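PDB 1N8P: cystathionine gamma-lyase from Saccharomyces cerevisiae, which is a pyridoxal-5'-phosphate-dependent enzyme of the Cys/Met metabolism family, with four copies of the chain in its assembly. Local coordinates for residues Ile26-Ser30 and Asn54-Asn59; Leu74-Ser78 and Gly235-Ser239; Val154-Gln158 and Val294-His299; Arg258-Ala264 and Arg300-Gly306; Leu342-Ala346 and Val363-Val368. The contacts are given in a common frame with arbitrary orientation. Numbering follows the deposited sequence.

Contact 1 of 5, residues Ile26-Ser30 and Asn54-Asn59; sequences IEPIS and NPNREN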
# COMPACT_ATOMS: atom_id res chain seq x y z
N ILE A 26 0.06 15.82 -5.40
CA ILE A 26 0.74 14.55 -5.20
C ILE A 26 0.38 13.46 -6.21
O ILE A 26 -0.80 13.10 -6.38
CB ILE A 26 0.52 14.02 -3.76
CG1 ILE A 26 1.37 14.85 -2.79
CG2 ILE A 26 0.90 12.54 -3.65
CD1 ILE A 26 2.80 15.02 -3.22
N GLU A 27 1.40 12.92 -6.86
CA GLU A 27 1.21 11.86 -7.83
C GLU A 27 0.48 10.66 -7.23
O GLU A 27 0.91 10.12 -6.21
CB GLU A 27 2.55 11.40 -8.37
CG GLU A 27 2.43 10.61 -9.64
CD GLU A 27 3.57 9.63 -9.83
OE1 GLU A 27 3.68 9.02 -10.93
OE2 GLU A 27 4.36 9.45 -8.87
N PRO A 28 -0.64 10.22 -7.86
CA PRO A 28 -1.42 9.07 -7.40
C PRO A 28 -0.76 7.75 -7.82
O PRO A 28 0.08 7.74 -8.71
CB PRO A 28 -2.76 9.28 -8.10
CG PRO A 28 -2.33 9.79 -9.43
CD PRO A 28 -1.30 10.86 -9.02
N ILE A 29 -1.17 6.65 -7.20
CA ILE A 29 -0.61 5.35 -7.51
C ILE A 29 -1.39 4.64 -8.60
O ILE A 29 -2.50 4.18 -8.38
CB ILE A 29 -0.57 4.45 -6.26
CG1 ILE A 29 0.37 5.08 -5.22
CG2 ILE A 29 -0.07 3.04 -6.64
CD1 ILE A 29 0.57 4.26 -3.95
N SER A 30 -0.79 4.54 -9.78
CA SER A 30 -1.46 3.90 -10.89
C SER A 30 -1.02 2.45 -11.04
O SER A 30 0.09 2.16 -11.49
CB SER A 30 -1.19 4.69 -12.17
OG SER A 30 -1.49 6.06 -11.95
N ASN A 54 4.01 2.90 -17.40
CA ASN A 54 2.97 3.38 -16.49
C ASN A 54 3.51 4.65 -15.83
O ASN A 54 4.71 4.76 -15.59
CB ASN A 54 2.65 2.34 -15.42
CG ASN A 54 3.62 2.37 -14.24
OD1 ASN A 54 4.58 1.60 -14.19
ND2 ASN A 54 3.38 3.28 -13.29
N PRO A 55 2.64 5.59 -15.49
CA PRO A 55 3.04 6.86 -14.86
C PRO A 55 4.06 6.84 -13.72
O PRO A 55 5.04 7.62 -13.71
CB PRO A 55 1.70 7.46 -14.42
CG PRO A 55 0.85 6.26 -14.20
CD PRO A 55 1.18 5.40 -15.38
N ASN A 56 3.82 5.98 -12.73
CA ASN A 56 4.72 5.91 -11.58
C ASN A 56 6.18 5.56 -11.91
O ASN A 56 7.10 6.14 -11.35
CB ASN A 56 4.16 4.93 -10.55
CG ASN A 56 2.89 5.45 -9.88
OD1 ASN A 56 1.97 4.69 -9.64
ND2 ASN A 56 2.86 6.75 -9.58
N ARG A 57 6.39 4.63 -12.84
CA ARG A 57 7.73 4.25 -13.24
C ARG A 57 8.31 5.42 -14.00
O ARG A 57 9.30 6.02 -13.57
CB ARG A 57 7.68 3.03 -14.15
CG ARG A 57 8.99 2.29 -14.21
CD ARG A 57 8.87 1.01 -15.01
NE ARG A 57 8.77 1.29 -16.44
CZ ARG A 57 7.89 0.71 -17.26
NH1 ARG A 57 7.01 -0.17 -16.79
NH2 ARG A 57 7.89 1.03 -18.55
N GLU A 58 7.69 5.74 -15.13
CA GLU A 58 8.11 6.84 -15.99
C GLU A 58 8.48 8.08 -15.19
O GLU A 58 9.56 8.63 -15.33
CB GLU A 58 7.00 7.19 -16.97
CG GLU A 58 7.38 8.23 -17.99
CD GLU A 58 6.17 8.79 -18.70
OE1 GLU A 58 5.43 9.59 -18.07
OE2 GLU A 58 5.95 8.42 -19.88
N ASN A 59 7.58 8.52 -14.33
CA ASN A 59 7.90 9.71 -13.55
C ASN A 59 9.13 9.52 -12.70
O ASN A 59 9.90 10.44 -12.54
CB ASN A 59 6.73 10.12 -12.67
CG ASN A 59 5.62 10.80 -13.43
OD1 ASN A 59 5.87 11.45 -14.47
ND2 ASN A 59 4.40 10.68 -12.93
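This is a polar contact between a loop and the first turn of a helix, in the N-terminal part of the chain at a subunit interface: Ile26-Ser30, in the long loop between helices 8-14 and 55-67, runs past the start of the latter. Asn54 holds the N-cap position, and the first turn follows with Glu58 N to Asn54 O at 3.2 Å and Asn59 N to Pro55 O at 2.8 Å. Asn56 reads the extended backbone with both ends of its amide. Its ND2 donates to Pro28 O (3.1 Å, 163° at the hydrogen), while its OD1 accepts from Ser30 N (2.8 Å), which fixes the orientation of the amide. One turn further along, Asn59 ND2 donates to Glu27 OE1 at 2.7 Å and 164°, holding the carboxylate beside the helix. No apolar side-chain pair joins the segments; Ser30 OG touches Pro55 CG at 3.3 Å, a van der Waals contact. The nearest CA pair, Ser30 and Asn56, is 6.5 Å apart. Ile29 turns its CB away from the helix start and packs on Ile29 of the second subunit. Around the contact, helix 240-250 closes in, with Trp244 touching both Ile29 and Asn56 and His247 touching Glu27.

Contact 2 of 5, residues Leu74-Ser78 and Gly235-Ser239; sequences LAFSS and GAIPS. With PLP (pyridoxal-5'-phosphate), chain E.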
# COMPACT_ATOMS: atom_id res chain seq x y z
N LEU A 74 15.69 4.47 -16.58
CA LEU A 74 14.94 3.21 -16.70
C LEU A 74 14.99 2.44 -15.38
O LEU A 74 16.06 2.13 -14.88
CB LEU A 74 15.53 2.32 -17.82
CG LEU A 74 15.43 2.76 -19.28
CD1 LEU A 74 16.16 1.73 -20.10
CD2 LEU A 74 13.98 2.88 -19.74
N ALA A 75 13.84 2.12 -14.81
CA ALA A 75 13.86 1.39 -13.56
C ALA A 75 13.65 -0.06 -13.84
O ALA A 75 13.14 -0.41 -14.90
CB ALA A 75 12.80 1.90 -12.64
N PHE A 76 14.08 -0.90 -12.91
CA PHE A 76 13.93 -2.36 -13.02
C PHE A 76 13.68 -2.96 -11.62
O PHE A 76 13.79 -2.27 -10.60
CB PHE A 76 15.17 -2.99 -13.65
CG PHE A 76 15.49 -2.49 -15.04
CD1 PHE A 76 16.33 -1.40 -15.23
CD2 PHE A 76 14.95 -3.13 -16.17
CE1 PHE A 76 16.64 -0.94 -16.52
CE2 PHE A 76 15.26 -2.69 -17.46
CZ PHE A 76 16.10 -1.59 -17.64
N SER A 77 13.34 -4.25 -11.58
CA SER A 77 13.08 -4.95 -10.33
C SER A 77 14.17 -4.76 -9.29
O SER A 77 13.91 -4.51 -8.13
CB SER A 77 12.94 -6.43 -10.60
OG SER A 77 12.09 -6.67 -11.70
N SER A 78 15.42 -4.85 -9.70
CA SER A 78 16.53 -4.72 -8.77
C SER A 78 17.76 -4.13 -9.43
O SER A 78 17.79 -3.95 -10.65
CB SER A 78 16.93 -6.11 -8.20
OG SER A 78 16.83 -7.16 -9.16
N GLY A 235 10.59 -8.19 -19.10
CA GLY A 235 9.66 -7.89 -18.02
C GLY A 235 10.19 -7.70 -16.60
O GLY A 235 9.41 -7.66 -15.65
N ALA A 236 11.50 -7.61 -16.42
CA ALA A 236 12.06 -7.41 -15.09
C ALA A 236 11.78 -5.98 -14.67
O ALA A 236 12.70 -5.21 -14.36
CB ALA A 236 13.53 -7.65 -15.12
N ILE A 237 10.50 -5.62 -14.64
CA ILE A 237 10.11 -4.26 -14.29
C ILE A 237 9.71 -4.10 -12.85
O ILE A 237 9.25 -5.03 -12.22
CB ILE A 237 8.97 -3.79 -15.17
CG1 ILE A 237 7.97 -4.94 -15.35
CG2 ILE A 237 9.53 -3.27 -16.51
CD1 ILE A 237 6.72 -4.58 -16.11
N PRO A 238 9.87 -2.88 -12.33
CA PRO A 238 9.53 -2.58 -10.94
C PRO A 238 8.03 -2.47 -10.87
O PRO A 238 7.39 -2.41 -11.90
CB PRO A 238 10.23 -1.24 -10.73
CG PRO A 238 9.99 -0.55 -12.07
CD PRO A 238 10.23 -1.66 -13.08
N SER A 239 7.47 -2.43 -9.67
CA SER A 239 6.03 -2.33 -9.57
C SER A 239 5.65 -0.87 -9.44
O SER A 239 6.48 -0.04 -9.04
CB SER A 239 5.52 -3.11 -8.38
OG SER A 239 4.99 -2.24 -7.40
N1 PLP E . 25.19 -3.16 -6.19
C2 PLP E . 25.64 -2.46 -5.10
C2A PLP E . 26.87 -1.58 -5.35
C3 PLP E . 24.87 -2.64 -3.83
O3 PLP E . 25.37 -1.88 -2.82
C4 PLP E . 23.74 -3.51 -3.78
C4A PLP E . 23.00 -3.72 -2.50
C5 PLP E . 23.37 -4.20 -5.05
C6 PLP E . 24.09 -4.00 -6.21
C5A PLP E . 22.10 -5.08 -5.05
O4P PLP E . 20.93 -4.39 -5.45
P PLP E . 19.58 -5.16 -5.57
O1P PLP E . 18.61 -4.11 -5.76
O2P PLP E . 19.39 -5.89 -4.26
O3P PLP E . 19.82 -6.07 -6.68
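Gly235 leaves helix 221-234 with a positive phi of 75°, a conformation favourable to glycine, and turns the chain toward the end of strand 72-76. Ala236 follows as the centre of an inverse gamma turn (phi/psi -73/58), and its carbonyl makes the main polar link: Ser77 N donates to Ala236 O at 3.0 Å with 159° at the hydrogen. Ala236 O also lies 3.4 Å from Phe76 CA, at the edge of the Phe76 ring. Ile237 points its CB away from the strand; its CA is 4.5 Å from Phe76 CA. Ile237 O is 3.3 Å from Ser77 OG, a weak and unsettled bond. The strongest polar partner of that hydroxyl is Ser77 OG of the fourth subunit. Pro238 CG makes the apolar contact, 3.8 Å from Ala75 CB, while Pro238 CB touches Phe76 O at 3.7 Å. Ser239 closes the segment as the N-cap of helix 240-250, its OG accepting from Asp242 N. On the strand side, Ser78 OG caps helix 79-88 through Ala81 N and bonds Gly235 O of the fourth subunit; Ser78 CB lies 3.3 Å from PLP O3P in the pyridoxal-5'-phosphate pocket. The loop thus joins helices 221-234 and 240-250 beside strand 72-76, outermost in the seven-stranded sheet of the large, fold type I domain; neighbouring strand 214-218 pairs with Leu74 and Phe76, and helix 55-67 touches Pro238 through Arg57.

Contact 3 of 5, residues Val154-Gln158 and Val294-His299; sequences VTDIQ and VVLKQH
An N-capped helix start meets the last turn of another helix in this buried contact, joining helix 157-167, which follows strand 139-144 of the seven-stranded sheet, to helix 292-298, which leads toward the C-terminal sheet. Val154 and Thr155 are extended (phi/psi -85/144 and -122/142), and Asp156 (-83/98) is the N-cap residue. Facing them, Val294-Leu296 are helical, Lys297 (-113/-19) and Gln298 (-111/-29) loosen the last turn, and His299 (-92/130) has left it. The closest CA pair is Asp156 with Val294, 5.9 Å apart. Among the hydrogen bonds, Gln298 (chi1 near -90°, chi2 t) uses both ends of its amide: NE2 donates to Thr155 O at 2.9 Å (166°), and OE1 accepts from Ile157 N at 2.8 Å (143°), straddling the N-cap residue. Asp156 OD1 (chi1 t) accepts weakly from Gln158 N (3.0 Å) and more strongly from Lys159 N, completing the cap. The ionic term is a salt bridge from Lys297 NZ to Asp156 OD2, 3.2 Å; the lysine is p, t, p, t from chi1 to chi4. Packing centres on Val154 (chi1 t), whose CB points toward the second helix and whose CG2 lies 3.6 Å from Val295 CG2, while Val154 CG1 meets CG1 of Val294 (chi1 t) at 3.2 Å.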
# COMPACT_ATOMS: atom_id res chain seq x y z
N VAL A 154 38.59 4.97 -4.73
CA VAL A 154 38.00 5.80 -5.77
C VAL A 154 38.70 5.58 -7.10
O VAL A 154 39.90 5.40 -7.13
CB VAL A 154 38.13 7.27 -5.39
CG1 VAL A 154 37.64 8.14 -6.51
CG2 VAL A 154 37.32 7.53 -4.13
N THR A 155 37.95 5.62 -8.19
CA THR A 155 38.47 5.44 -9.54
C THR A 155 38.15 6.66 -10.40
O THR A 155 37.07 7.27 -10.30
CB THR A 155 37.89 4.18 -10.24
OG1 THR A 155 38.31 2.99 -9.57
CG2 THR A 155 38.36 4.10 -11.68
N ASP A 156 39.11 7.04 -11.26
CA ASP A 156 38.93 8.18 -12.15
C ASP A 156 38.15 7.81 -13.42
O ASP A 156 38.70 7.29 -14.40
CB ASP A 156 40.29 8.79 -12.52
CG ASP A 156 40.16 10.22 -13.06
OD1 ASP A 156 39.32 10.47 -13.94
OD2 ASP A 156 40.91 11.09 -12.58
N ILE A 157 36.86 8.09 -13.39
CA ILE A 157 35.99 7.79 -14.52
C ILE A 157 36.52 8.36 -15.85
O ILE A 157 36.31 7.76 -16.90
CB ILE A 157 34.57 8.33 -14.23
CG1 ILE A 157 34.07 7.67 -12.95
CG2 ILE A 157 33.63 8.02 -15.38
CD1 ILE A 157 32.76 8.20 -12.44
N GLN A 158 37.21 9.49 -15.79
CA GLN A 158 37.75 10.13 -16.99
C GLN A 158 38.97 9.38 -17.52
O GLN A 158 39.00 9.01 -18.70
CB GLN A 158 38.15 11.57 -16.68
CG GLN A 158 38.39 12.35 -17.92
CD GLN A 158 37.22 12.28 -18.82
OE1 GLN A 158 36.28 13.06 -18.70
NE2 GLN A 158 37.23 11.32 -19.71
N VAL A 294 40.99 12.43 -6.94
CA VAL A 294 39.81 12.06 -7.73
C VAL A 294 38.53 12.48 -7.01
O VAL A 294 37.57 12.97 -7.62
CB VAL A 294 39.77 10.55 -7.96
CG1 VAL A 294 38.57 10.20 -8.80
CG2 VAL A 294 41.05 10.11 -8.62
N VAL A 295 38.53 12.27 -5.70
CA VAL A 295 37.42 12.62 -4.85
C VAL A 295 37.08 14.06 -5.15
O VAL A 295 35.96 14.37 -5.53
CB VAL A 295 37.85 12.44 -3.39
CG1 VAL A 295 36.88 13.14 -2.44
CG2 VAL A 295 37.95 10.96 -3.08
N LEU A 296 38.08 14.94 -5.01
CA LEU A 296 37.94 16.37 -5.26
C LEU A 296 37.47 16.78 -6.66
O LEU A 296 37.14 17.95 -6.88
CB LEU A 296 39.26 17.08 -4.97
CG LEU A 296 39.72 17.19 -3.53
CD1 LEU A 296 41.15 17.75 -3.47
CD2 LEU A 296 38.77 18.09 -2.79
N LYS A 297 37.46 15.84 -7.61
CA LYS A 297 37.02 16.12 -8.97
C LYS A 297 35.73 15.41 -9.36
O LYS A 297 35.05 15.81 -10.31
CB LYS A 297 38.12 15.77 -10.00
CG LYS A 297 38.83 14.45 -9.76
CD LYS A 297 39.57 13.92 -11.01
CE LYS A 297 40.60 14.88 -11.56
NZ LYS A 297 41.39 14.25 -12.68
N GLN A 298 35.36 14.36 -8.61
CA GLN A 298 34.13 13.63 -8.92
C GLN A 298 33.01 13.78 -7.88
O GLN A 298 31.83 13.72 -8.22
CB GLN A 298 34.46 12.15 -9.14
CG GLN A 298 34.78 11.84 -10.58
CD GLN A 298 35.34 10.46 -10.80
OE1 GLN A 298 35.50 10.04 -11.94
NE2 GLN A 298 35.64 9.74 -9.72
N HIS A 299 33.40 14.01 -6.62
CA HIS A 299 32.49 14.16 -5.51
C HIS A 299 32.07 15.59 -5.22
O HIS A 299 32.92 16.45 -5.05
CB HIS A 299 33.14 13.64 -4.22
CG HIS A 299 33.45 12.19 -4.23
ND1 HIS A 299 33.41 11.42 -3.08
CD2 HIS A 299 33.77 11.35 -5.23
CE1 HIS A 299 33.69 10.17 -3.38
NE2 HIS A 299 33.92 10.09 -4.68

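Contact 4 of 5, residues Arg258-Ala264 and Arg300-Gly306; sequences RQAALSA and RDALGGG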
# COMPACT_ATOMS: atom_id res chain seq x y z
N ARG A 258 23.36 14.49 2.55
CA ARG A 258 24.18 15.61 3.02
C ARG A 258 24.55 15.39 4.48
O ARG A 258 25.66 15.68 4.89
CB ARG A 258 23.39 16.94 2.88
CG ARG A 258 24.19 18.22 3.08
CD ARG A 258 25.07 18.48 1.90
NE ARG A 258 26.00 19.59 2.12
CZ ARG A 258 27.05 19.84 1.34
NH1 ARG A 258 27.30 19.08 0.29
NH2 ARG A 258 27.85 20.86 1.63
N GLN A 259 23.60 14.88 5.25
CA GLN A 259 23.78 14.64 6.67
C GLN A 259 24.61 13.37 6.94
O GLN A 259 25.54 13.37 7.74
CB GLN A 259 22.41 14.50 7.30
CG GLN A 259 22.43 14.26 8.78
CD GLN A 259 22.89 15.44 9.50
OE1 GLN A 259 22.46 16.55 9.21
NE2 GLN A 259 23.77 15.25 10.47
N ALA A 260 24.27 12.30 6.25
CA ALA A 260 24.97 11.04 6.43
C ALA A 260 26.45 11.24 6.13
O ALA A 260 27.31 10.62 6.74
CB ALA A 260 24.36 9.97 5.51
N ALA A 261 26.75 12.14 5.20
CA ALA A 261 28.13 12.40 4.82
C ALA A 261 28.89 13.22 5.89
O ALA A 261 29.99 12.83 6.31
CB ALA A 261 28.15 13.11 3.43
N LEU A 262 28.35 14.36 6.32
CA LEU A 262 29.02 15.15 7.36
C LEU A 262 29.29 14.20 8.53
O LEU A 262 30.39 14.14 9.04
CB LEU A 262 28.15 16.32 7.87
CG LEU A 262 27.33 17.24 6.95
CD1 LEU A 262 26.97 18.40 7.80
CD2 LEU A 262 28.07 17.73 5.70
N SER A 263 28.28 13.45 8.95
CA SER A 263 28.47 12.54 10.06
C SER A 263 29.59 11.55 9.86
O SER A 263 30.42 11.41 10.74
CB SER A 263 27.18 11.81 10.36
OG SER A 263 26.29 12.67 11.06
N ALA A 264 29.61 10.86 8.72
CA ALA A 264 30.64 9.85 8.42
C ALA A 264 32.03 10.45 8.37
O ALA A 264 33.00 9.82 8.74
CB ALA A 264 30.33 9.13 7.10
N ARG A 300 30.77 15.84 -5.09
CA ARG A 300 30.29 17.17 -4.74
C ARG A 300 30.87 17.62 -3.39
O ARG A 300 30.88 16.87 -2.40
CB ARG A 300 28.77 17.17 -4.62
CG ARG A 300 28.22 18.50 -4.12
CD ARG A 300 26.73 18.37 -3.87
NE ARG A 300 26.05 17.85 -5.06
CZ ARG A 300 25.45 18.62 -5.95
NH1 ARG A 300 25.45 19.93 -5.77
NH2 ARG A 300 24.86 18.08 -7.01
N ASP A 301 31.35 18.86 -3.35
CA ASP A 301 31.92 19.45 -2.15
C ASP A 301 32.95 18.58 -1.46
O ASP A 301 33.40 18.89 -0.35
CB ASP A 301 30.80 19.80 -1.19
CG ASP A 301 29.91 20.88 -1.74
OD1 ASP A 301 30.44 21.94 -2.09
OD2 ASP A 301 28.68 20.67 -1.83
N ALA A 302 33.33 17.52 -2.14
CA ALA A 302 34.31 16.56 -1.64
C ALA A 302 33.73 15.70 -0.50
O ALA A 302 34.46 15.28 0.41
CB ALA A 302 35.57 17.28 -1.18
N LEU A 303 32.42 15.44 -0.57
CA LEU A 303 31.73 14.64 0.44
C LEU A 303 32.20 13.20 0.28
O LEU A 303 32.24 12.68 -0.83
CB LEU A 303 30.22 14.75 0.26
CG LEU A 303 29.59 16.13 0.52
CD1 LEU A 303 28.14 16.19 0.04
CD2 LEU A 303 29.67 16.42 1.97
N GLY A 304 32.58 12.57 1.39
CA GLY A 304 33.08 11.20 1.33
C GLY A 304 32.03 10.13 1.23
O GLY A 304 32.29 9.00 0.85
N GLY A 305 30.81 10.48 1.59
CA GLY A 305 29.72 9.51 1.51
C GLY A 305 29.24 9.15 2.89
O GLY A 305 29.48 9.90 3.83
N GLY A 306 28.58 8.00 3.01
CA GLY A 306 28.08 7.55 4.29
C GLY A 306 28.70 6.24 4.72
O GLY A 306 28.41 5.75 5.80
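A salt bridge is the one strong polar link here: Arg258 NH1 donates to Asp301 OD2 at 3.0 Å, with 139° at the hydrogen, and the carboxylate oxygen lies at the edge of the guanidinium, near its plane. Arg258 leaves the helix with its CB pointing away from the loop, yet the long side chain (chi1 t, chi2 p) bends back to reach it. Leu303 CD2 lies over one face of the same guanidinium, so the charged group is flanked by an apolar side chain. The loop itself is drawn together by Leu303 N to Arg300 O at 2.8 Å. A CA-H...O contact follows, Ala261 CA to Gly305 O at 3.0 Å and 158° at the hydrogen; Gly305 O is also hydrogen-bonded to Tyr283 OH. The CA atoms of Ala261 and Gly305 are 4.7 Å apart. Gly305 has phi/psi of 112/-159, where a CB would jam against the preceding carbonyl, so the backbone itself calls for glycine. Further out, Ala261 CB meets Leu303 CD2 at 3.9 Å and Ala264 CB meets Gly306 CA at 3.9 Å. This is helix-loop packing at the entry to strand 307-312 of the five-stranded C-terminal sheet: helix 253-271 lies against the loop from helix 292-298, with Tyr185 of helix 183-186 touching both Arg258 and Leu303.

Contact 5 of 5, residues Leu342-Ala346 and Val363-Val368; sequences LEVPA and VFDDLV
The backbones of Leu342-Ala346 and Val363-Val368 stay side by side beyond an antiparallel pair, strands 341-343 and 367-371, in the five-stranded mixed sheet of the C-terminal domain. Leu342 and Glu343 are extended (phi/psi -146/145 and -146/164); Val344 (-118/86) leads into Pro345 (-31/-45) and Ala346 (-50/-59). Opposite, Val363 (-64/60) and Phe364 (-49/142) lead into a type I beta turn, Phe364-Leu367, with Asp365 at -66/-23, Asp366 at -106/30 and Leu367 N to Phe364 O at 3.2 Å; Leu367 and Val368 then extend. The nearest CA pairs are Val344 with Val368, 5.0 Å, and Ala346 with Asp365, 5.5 Å. No hydrogen bond joins the segments; the sheet pairing falls just beyond, between Glu343 and Arg369. Glu343 OE1 also bridges to Arg369 NH1, and OE2 is hydrogen-bonded to Thr349 OG1. Across the segments there is van der Waals packing: Val344 (chi1 t) places CG1 3.7 Å from Leu367 O, and Ala346 CB sits 4.1 Å from Asp365 CA. Within the strands, Leu342 CD1 approaches Val368 CG1 to 4.5 Å, an apolar pair touching Phe322 of helix 316-325. Pro345 packs between two more apolar partners: its CB lies 3.9 Å from Val363 CG1 (chi1 t), and its CG 3.6 Å from CD2 of Leu367 (chi1 t, chi2 91°).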
# COMPACT_ATOMS: atom_id res chain seq x y z
N LEU A 342 26.05 -1.63 10.39
CA LEU A 342 27.45 -1.97 10.35
C LEU A 342 27.58 -3.45 10.02
O LEU A 342 26.75 -4.27 10.39
CB LEU A 342 28.13 -1.57 11.66
CG LEU A 342 28.34 -2.55 12.79
CD1 LEU A 342 29.09 -1.83 13.88
CD2 LEU A 342 27.02 -3.07 13.31
N GLU A 343 28.62 -3.78 9.26
CA GLU A 343 28.81 -5.15 8.83
C GLU A 343 30.30 -5.49 8.74
O GLU A 343 31.15 -4.60 8.76
CB GLU A 343 28.11 -5.32 7.47
CG GLU A 343 28.43 -6.54 6.69
CD GLU A 343 29.21 -6.21 5.43
OE1 GLU A 343 29.99 -5.24 5.43
OE2 GLU A 343 29.04 -6.94 4.44
N VAL A 344 30.61 -6.79 8.67
CA VAL A 344 31.99 -7.26 8.56
C VAL A 344 32.07 -8.00 7.24
O VAL A 344 31.92 -9.21 7.20
CB VAL A 344 32.34 -8.25 9.68
CG1 VAL A 344 33.74 -8.78 9.48
CG2 VAL A 344 32.20 -7.57 11.04
N PRO A 345 32.33 -7.28 6.14
CA PRO A 345 32.41 -7.90 4.82
C PRO A 345 32.92 -9.33 4.77
O PRO A 345 32.34 -10.17 4.09
CB PRO A 345 33.30 -6.93 4.04
CG PRO A 345 33.98 -6.11 5.10
CD PRO A 345 32.90 -5.93 6.10
N ALA A 346 33.98 -9.60 5.51
CA ALA A 346 34.59 -10.92 5.54
C ALA A 346 33.60 -12.03 5.77
O ALA A 346 33.48 -12.95 4.95
CB ALA A 346 35.65 -10.98 6.61
N VAL A 363 39.75 -6.99 1.49
CA VAL A 363 38.69 -7.34 2.43
C VAL A 363 39.24 -8.01 3.69
O VAL A 363 38.88 -9.14 4.01
CB VAL A 363 37.65 -8.26 1.76
CG1 VAL A 363 36.53 -8.60 2.72
CG2 VAL A 363 37.10 -7.56 0.52
N PHE A 364 40.09 -7.29 4.41
CA PHE A 364 40.70 -7.80 5.62
C PHE A 364 39.70 -8.42 6.60
O PHE A 364 38.59 -7.93 6.80
CB PHE A 364 41.49 -6.69 6.31
CG PHE A 364 42.83 -6.41 5.69
CD1 PHE A 364 43.40 -5.14 5.78
CD2 PHE A 364 43.54 -7.41 5.05
CE1 PHE A 364 44.64 -4.88 5.22
CE2 PHE A 364 44.78 -7.15 4.49
CZ PHE A 364 45.33 -5.89 4.58
N ASP A 365 40.13 -9.50 7.23
CA ASP A 365 39.31 -10.24 8.18
C ASP A 365 39.01 -9.44 9.44
O ASP A 365 38.04 -9.74 10.14
CB ASP A 365 40.04 -11.53 8.57
CG ASP A 365 39.14 -12.53 9.25
OD1 ASP A 365 38.53 -12.18 10.28
OD2 ASP A 365 39.06 -13.68 8.75
N ASP A 366 39.85 -8.45 9.76
CA ASP A 366 39.62 -7.65 10.96
C ASP A 366 39.09 -6.26 10.60
O ASP A 366 39.31 -5.30 11.32
CB ASP A 366 40.90 -7.56 11.83
CG ASP A 366 42.11 -6.95 11.08
OD1 ASP A 366 42.32 -7.30 9.91
OD2 ASP A 366 42.86 -6.15 11.68
N LEU A 367 38.36 -6.20 9.49
CA LEU A 367 37.79 -4.95 8.98
C LEU A 367 36.29 -4.73 9.26
O LEU A 367 35.46 -5.56 8.91
CB LEU A 367 37.97 -4.90 7.48
CG LEU A 367 37.40 -3.67 6.80
CD1 LEU A 367 38.49 -2.60 6.72
CD2 LEU A 367 36.91 -4.07 5.41
N VAL A 368 35.96 -3.61 9.88
CA VAL A 368 34.56 -3.28 10.15
C VAL A 368 34.09 -2.21 9.17
O VAL A 368 34.72 -1.15 9.01
CB VAL A 368 34.37 -2.75 11.59
CG1 VAL A 368 32.99 -2.17 11.75
CG2 VAL A 368 34.57 -3.87 12.59

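Overall arrangement
From the N terminus, contact 1 closes first, over a connection without helix or strand. Contact 2 opens next, beyond helix 55-67, and spans much of the large domain before closing at Ser239; Arg57 ties the two together, its CD 3.5 Å from Pro238 CG. Contact 3 opens inside that span and ends beyond it, so the two cross, linking the large domain to helix 292-298. Contact 4 crosses contact 3 in turn and touches it where Leu296 CD2 meets Ala302 CB at 3.7 Å. Contact 5 stands in series after all of these, closing a short connection in the C-terminal sheet, with nearest atoms about 9 Å from contact 4. None nests within another.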